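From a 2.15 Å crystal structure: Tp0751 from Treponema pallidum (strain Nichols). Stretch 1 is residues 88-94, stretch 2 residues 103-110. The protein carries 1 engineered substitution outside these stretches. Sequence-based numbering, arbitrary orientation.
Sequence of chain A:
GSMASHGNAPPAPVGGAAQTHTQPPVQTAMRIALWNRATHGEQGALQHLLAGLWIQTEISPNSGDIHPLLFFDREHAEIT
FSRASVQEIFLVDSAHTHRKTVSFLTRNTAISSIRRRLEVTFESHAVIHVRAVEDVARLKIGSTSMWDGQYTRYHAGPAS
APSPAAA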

# COMPACT_ATOMS: atom_id res chain seq x y z
N GLU A 88 9.32 -7.07 -7.64
CA GLU A 88 10.32 -6.28 -6.95
C GLU A 88 9.83 -5.86 -5.57
O GLU A 88 8.63 -5.81 -5.32
CB GLU A 88 10.68 -5.04 -7.77
CG GLU A 88 9.49 -4.14 -8.07
CD GLU A 88 9.74 -3.21 -9.25
OE1 GLU A 88 10.37 -3.65 -10.23
OE2 GLU A 88 9.29 -2.05 -9.19
N ILE A 89 10.77 -5.58 -4.67
CA ILE A 89 10.46 -5.23 -3.30
C ILE A 89 11.13 -3.93 -2.90
O ILE A 89 12.25 -3.65 -3.32
CB ILE A 89 10.92 -6.33 -2.32
CG1 ILE A 89 10.38 -7.69 -2.76
CG2 ILE A 89 10.47 -5.99 -0.90
CD1 ILE A 89 10.86 -8.87 -1.92
N PHE A 90 10.44 -3.15 -2.08
CA PHE A 90 10.99 -1.92 -1.53
C PHE A 90 10.81 -1.90 -0.02
O PHE A 90 9.69 -1.95 0.49
CB PHE A 90 10.34 -0.68 -2.15
CG PHE A 90 10.72 -0.45 -3.58
CD1 PHE A 90 10.28 -1.29 -4.59
CD2 PHE A 90 11.51 0.64 -3.92
CE1 PHE A 90 10.64 -1.07 -5.90
CE2 PHE A 90 11.86 0.87 -5.23
CZ PHE A 90 11.43 0.02 -6.22
N LEU A 91 11.93 -1.81 0.70
CA LEU A 91 11.90 -1.75 2.15
C LEU A 91 11.38 -0.40 2.61
O LEU A 91 11.79 0.63 2.07
CB LEU A 91 13.29 -2.00 2.73
CG LEU A 91 14.03 -3.25 2.25
CD1 LEU A 91 15.45 -2.89 1.86
CD2 LEU A 91 14.02 -4.32 3.32
N VAL A 92 10.51 -0.40 3.61
CA VAL A 92 9.93 0.84 4.12
C VAL A 92 10.91 1.57 5.03
O VAL A 92 11.22 1.11 6.13
CB VAL A 92 8.63 0.58 4.90
CG1 VAL A 92 7.99 1.90 5.31
CG2 VAL A 92 7.66 -0.24 4.06
N ASP A 93 11.40 2.71 4.56
CA ASP A 93 12.30 3.53 5.35
C ASP A 93 11.51 4.41 6.31
O ASP A 93 12.00 4.78 7.38
CB ASP A 93 13.17 4.39 4.43
CG ASP A 93 14.37 3.64 3.88
OD1 ASP A 93 15.02 2.91 4.65
OD2 ASP A 93 14.67 3.79 2.68
N SER A 94 10.28 4.74 5.93
CA SER A 94 9.37 5.48 6.80
C SER A 94 7.92 5.29 6.37
O SER A 94 7.64 4.91 5.23
CB SER A 94 9.72 6.98 6.81
OG SER A 94 9.37 7.61 5.59
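Stretch 2, residues 103-110: SFLTRNTA

Residues 103-108 form the end of a β-strand that runs antiparallel to strand 88-92, the two N-to-C directions enclosing 129° and the axes approaching to 4.0 Å. Together the stretches bury 723 Å², counting both sides.

Ser 103 lies at the margin of the contact, its CA-to-CB bond pointing sideways and its hydroxyl hydrogen-bonded elsewhere in the structure. Phe 104, whose CA-to-CB bond also points sideways, is buried with chi1 near -69° (m); the edge of its ring meets Val 92, with Phe 104 CD1 3.8 Å from Val 92 CG1, an apolar contact.

At Leu 105 the regular pairing is interrupted by a β-bulge. Leu 105 N donates to Ser 94 O at 3.0 Å with an almost linear geometry, while Leu 105 O accepts two hydrogen bonds, from Asp 93 N at 2.7 Å and from Ser 94 N at 3.2 Å. One carbonyl thus serves two successive amides where the register shifts by one residue between Val 92 and Ser 94. The side chain of Leu 105 shares a face with that of Ser 94, and its CB is 3.2 Å from Ser 94 OG.

Thr 106 pairs with Val 92 in a non-hydrogen-bonded position, their CA atoms 4.3 Å apart. Its CA nevertheless makes a C-H...O contact of 3.2 Å with Leu 91 O, and its OG1 comes within 3.1 Å of Phe 90 CB.

Arg 107 is the most extensively covered residue of the stretch. Its backbone forms a reciprocal pair with Leu 91: Arg 107 N to Leu 91 O and Leu 91 N to Arg 107 O are both 2.8 Å. The latter carbonyl also receives a C-H...O contact from Phe 90 CA at 3.2 Å. The side chain, t at chi1 and chi2 and p at chi3, presents the edge of its guanidinium to Asp 93. A two-pronged salt bridge results, with Arg 107 NH1 2.6 Å from Asp 93 OD1 and Arg 107 NE 2.7 Å from Asp 93 OD2.

Asn 108 stands across from Phe 90, with CA atoms 4.3 Å apart and both side chains on the face shared with Val 92 and Thr 106. Asn 108 CA lies over one face of the phenyl ring, and Asn 108 CB is 3.6 Å from Phe 90 CE2. Beyond the strand, Thr 109 N makes a weak hydrogen bond of 3.3 Å to Ile 89 O, and Thr 109 CG2 approaches Ile 89 CB to 3.8 Å.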

# COMPACT_ATOMS: atom_id res chain seq x y z
N SER A 103 1.36 7.43 4.01
CA SER A 103 2.38 7.90 3.09
C SER A 103 3.71 7.19 3.33
O SER A 103 4.33 7.36 4.38
CB SER A 103 2.57 9.42 3.21
OG SER A 103 1.47 10.11 2.64
N PHE A 104 4.13 6.40 2.35
CA PHE A 104 5.33 5.58 2.48
C PHE A 104 6.55 6.19 1.81
O PHE A 104 6.43 6.87 0.79
CB PHE A 104 5.09 4.20 1.87
CG PHE A 104 4.13 3.35 2.64
CD1 PHE A 104 4.59 2.53 3.65
CD2 PHE A 104 2.78 3.36 2.34
CE1 PHE A 104 3.71 1.73 4.36
CE2 PHE A 104 1.90 2.57 3.05
CZ PHE A 104 2.37 1.75 4.06
N LEU A 105 7.71 5.94 2.40
CA LEU A 105 8.99 6.18 1.74
C LEU A 105 9.72 4.85 1.72
O LEU A 105 10.23 4.39 2.74
CB LEU A 105 9.82 7.26 2.45
CG LEU A 105 11.10 7.77 1.78
CD1 LEU A 105 12.26 6.79 1.93
CD2 LEU A 105 10.88 8.09 0.30
N THR A 106 9.77 4.23 0.55
CA THR A 106 10.32 2.89 0.40
C THR A 106 11.60 2.92 -0.42
O THR A 106 11.87 3.89 -1.11
CB THR A 106 9.31 1.94 -0.26
OG1 THR A 106 9.27 2.19 -1.67
CG2 THR A 106 7.92 2.14 0.32
N ARG A 107 12.38 1.84 -0.35
CA ARG A 107 13.69 1.79 -0.99
C ARG A 107 13.98 0.41 -1.57
O ARG A 107 13.85 -0.60 -0.87
CB ARG A 107 14.77 2.19 0.00
CG ARG A 107 16.19 1.86 -0.42
CD ARG A 107 17.19 2.36 0.61
NE ARG A 107 16.73 2.13 1.98
CZ ARG A 107 16.86 0.98 2.64
NH1 ARG A 107 16.41 0.88 3.89
NH2 ARG A 107 17.44 -0.06 2.07
N ASN A 108 14.38 0.38 -2.83
CA ASN A 108 14.67 -0.87 -3.53
C ASN A 108 15.67 -1.72 -2.75
O ASN A 108 16.58 -1.20 -2.11
CB ASN A 108 15.19 -0.57 -4.94
CG ASN A 108 15.60 -1.83 -5.69
OD1 ASN A 108 16.78 -2.14 -5.79
ND2 ASN A 108 14.61 -2.54 -6.21
N THR A 109 15.47 -3.03 -2.79
CA THR A 109 16.30 -3.96 -2.02
C THR A 109 17.73 -4.04 -2.55
O THR A 109 18.68 -4.11 -1.77
CB THR A 109 15.70 -5.38 -2.01
OG1 THR A 109 15.46 -5.81 -3.36
CG2 THR A 109 14.39 -5.40 -1.24
N ALA A 110 17.86 -4.05 -3.87
CA ALA A 110 19.17 -4.19 -4.50
C ALA A 110 19.94 -2.87 -4.50
O ALA A 110 21.11 -2.83 -4.10
CB ALA A 110 19.02 -4.71 -5.91